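Local atomic coordinates of molybdenum-binding-protein (Azotobacter vinelandii, PDB entry 1H9M), a protein that binds molybdate in the cytoplasm and probably serves in molybdenum homeostasis. Residues Arg9-Gly14 with Val59-Ala64. Sequence-based numbering, arbitrary orientation.
Sequences RNVFKG and VAVVKA. With MOO (molybdate ion), chain E.
A molybdate site lies at one end of this antiparallel strand pair, where R9, K63 and A64 converge on one ion. The backbone amides of R9 and A64 both donate to O2 of the molybdate. A64 N reaches O2 over 2.9 Å in an almost straight bond (179°), while the bond from R9 N is more bent. K63 comes round the ion from another side: its chain bends at chi3 (59°) and again at chi4, which brings NZ to 3.0 Å from O1, with a weaker bond to O3. An alanine in place of K63 would probably leave O1 without this bond and take one of the positive charges from beside the anion. The second subunit completes the site with T115 OG1, and S7 OG adds a bond from the same chain, so the ion sits at a subunit interface.

Beyond the ion the two segments run as neighbouring strands of a TOBE domain, of the OB clan. N10 pairs with V62 and F12 with A60 as hydrogen-bonded pairs. The F12–A60 bonds are short, A60 N to F12 O being 2.7 Å. The N10 N bond to V62 O is weak, but N10 ND2 also donates to V62 O at 3.0 Å. ND2 lies above the carbonyl plane, 40° out of it. V62 O thus takes two donors from one residue, the backbone one weak. N10 OD1 accepts from T111 N, which holds the other end of the amide group.

The two faces differ. N10, F12, A60 and V62 share one, where F12 CD1 lies 4.2 Å from A60 CB and the ring also packs on I110. V11, K13, V59 and V61 share the other; V11 CG1 meets V59 CB at 4.0 Å, and the K13 stem runs beside V59. V59 also packs on Y76 of the second subunit.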
loop_
_atom_site.group_PDB
_atom_site.type_symbol
_atom_site.label_atom_id
_atom_site.label_comp_id
_atom_site.label_asym_id
_atom_site.label_seq_id
_atom_site.Cartn_x
_atom_site.Cartn_y
_atom_site.Cartn_z
ATOM N N ARG A 9 -4.770 8.747 9.062
ATOM C CA ARG A 9 -6.006 9.439 9.367
ATOM C C ARG A 9 -7.087 8.496 9.899
ATOM O O ARG A 9 -8.093 9.056 10.340
ATOM C CB ARG A 9 -6.535 10.161 8.121
ATOM C CG ARG A 9 -5.551 11.153 7.498
ATOM C CD ARG A 9 -5.331 12.351 8.434
ATOM N NE ARG A 9 -4.300 12.060 9.416
ATOM C CZ ARG A 9 -4.160 12.707 10.570
ATOM N NH1 ARG A 9 -5.020 13.698 10.775
ATOM N NH2 ARG A 9 -3.223 12.391 11.430
ATOM N N ASN A 10 -6.968 7.193 9.706
ATOM C CA ASN A 10 -7.987 6.254 10.182
ATOM C C ASN A 10 -7.453 5.377 11.270
ATOM O O ASN A 10 -6.572 4.536 11.048
ATOM C CB ASN A 10 -8.359 5.372 8.960
ATOM C CG ASN A 10 -8.841 6.302 7.832
ATOM O OD1 ASN A 10 -9.754 7.120 8.051
ATOM N ND2 ASN A 10 -8.132 6.239 6.718
ATOM N N VAL A 11 -8.068 5.525 12.485
ATOM C CA VAL A 11 -7.652 4.663 13.609
ATOM C C VAL A 11 -8.976 4.164 14.211
ATOM O O VAL A 11 -9.679 4.992 14.787
ATOM C CB VAL A 11 -6.787 5.377 14.660
ATOM C CG1 VAL A 11 -6.490 4.404 15.831
ATOM C CG2 VAL A 11 -5.436 5.826 14.092
ATOM N N PHE A 12 -9.340 2.926 13.940
ATOM C CA PHE A 12 -10.623 2.385 14.360
ATOM C C PHE A 12 -10.454 1.468 15.571
ATOM O O PHE A 12 -9.663 0.532 15.543
ATOM C CB PHE A 12 -11.292 1.600 13.264
ATOM C CG PHE A 12 -11.394 2.252 11.913
ATOM C CD1 PHE A 12 -10.547 1.891 10.893
ATOM C CD2 PHE A 12 -12.390 3.188 11.654
ATOM C CE1 PHE A 12 -10.660 2.461 9.641
ATOM C CE2 PHE A 12 -12.499 3.773 10.399
ATOM C CZ PHE A 12 -11.642 3.401 9.392
ATOM N N LYS A 13 -11.354 1.601 16.556
ATOM C CA LYS A 13 -11.328 0.661 17.676
ATOM C C LYS A 13 -12.249 -0.522 17.451
ATOM O O LYS A 13 -13.325 -0.434 16.868
ATOM C CB LYS A 13 -11.755 1.393 18.967
ATOM C CG LYS A 13 -10.735 2.408 19.458
ATOM C CD LYS A 13 -11.216 3.136 20.699
ATOM C CE LYS A 13 -10.440 4.421 20.968
ATOM N NZ LYS A 13 -11.049 5.184 22.103
ATOM N N GLY A 14 -11.772 -1.692 17.888
ATOM C CA GLY A 14 -12.594 -2.883 17.722
ATOM C C GLY A 14 -12.122 -4.064 18.523
ATOM O O GLY A 14 -11.225 -3.965 19.350
ATOM N N VAL A 59 -6.924 -1.743 17.818
ATOM C CA VAL A 59 -7.171 -0.660 16.888
ATOM C C VAL A 59 -6.683 -1.102 15.466
ATOM O O VAL A 59 -5.799 -1.949 15.389
ATOM C CB VAL A 59 -6.432 0.650 17.251
ATOM C CG1 VAL A 59 -7.289 1.197 18.425
ATOM C CG2 VAL A 59 -4.938 0.463 17.391
ATOM N N ALA A 60 -7.432 -0.641 14.473
ATOM C CA ALA A 60 -7.044 -0.927 13.067
ATOM C C ALA A 60 -6.588 0.443 12.536
ATOM O O ALA A 60 -7.315 1.423 12.686
ATOM C CB ALA A 60 -8.306 -1.338 12.344
ATOM N N VAL A 61 -5.452 0.538 11.890
ATOM C CA VAL A 61 -4.842 1.777 11.438
ATOM C C VAL A 61 -4.702 1.735 9.900
ATOM O O VAL A 61 -4.074 0.784 9.435
ATOM C CB VAL A 61 -3.433 1.877 12.064
ATOM C CG1 VAL A 61 -2.734 3.145 11.627
ATOM C CG2 VAL A 61 -3.669 1.842 13.601
ATOM N N VAL A 62 -5.260 2.732 9.231
ATOM C CA VAL A 62 -5.206 2.670 7.741
ATOM C C VAL A 62 -4.824 4.040 7.242
ATOM O O VAL A 62 -5.502 4.996 7.526
ATOM C CB VAL A 62 -6.564 2.239 7.136
ATOM C CG1 VAL A 62 -6.466 2.220 5.619
ATOM C CG2 VAL A 62 -6.984 0.822 7.606
ATOM N N LYS A 63 -3.748 4.257 6.483
ATOM C CA LYS A 63 -3.455 5.544 5.941
ATOM C C LYS A 63 -4.436 5.944 4.805
ATOM O O LYS A 63 -4.841 5.029 4.099
ATOM C CB LYS A 63 -2.043 5.564 5.326
ATOM C CG LYS A 63 -0.911 5.941 6.257
ATOM C CD LYS A 63 0.431 5.705 5.532
ATOM C CE LYS A 63 0.380 6.547 4.323
ATOM N NZ LYS A 63 1.009 7.898 4.482
ATOM N N ALA A 64 -4.652 7.252 4.748
ATOM C CA ALA A 64 -5.580 7.776 3.722
ATOM C C ALA A 64 -5.312 7.340 2.310
ATOM O O ALA A 64 -6.238 6.882 1.609
ATOM C CB ALA A 64 -5.721 9.291 3.784
HETATM MO MO MOO E . -1.712 9.892 6.404
HETATM O O1 MOO E . -1.222 9.912 4.685
HETATM O O2 MOO E . -3.283 9.031 6.612
HETATM O O3 MOO E . -0.356 9.109 7.250
HETATM O O4 MOO E . -1.843 11.640 6.843
#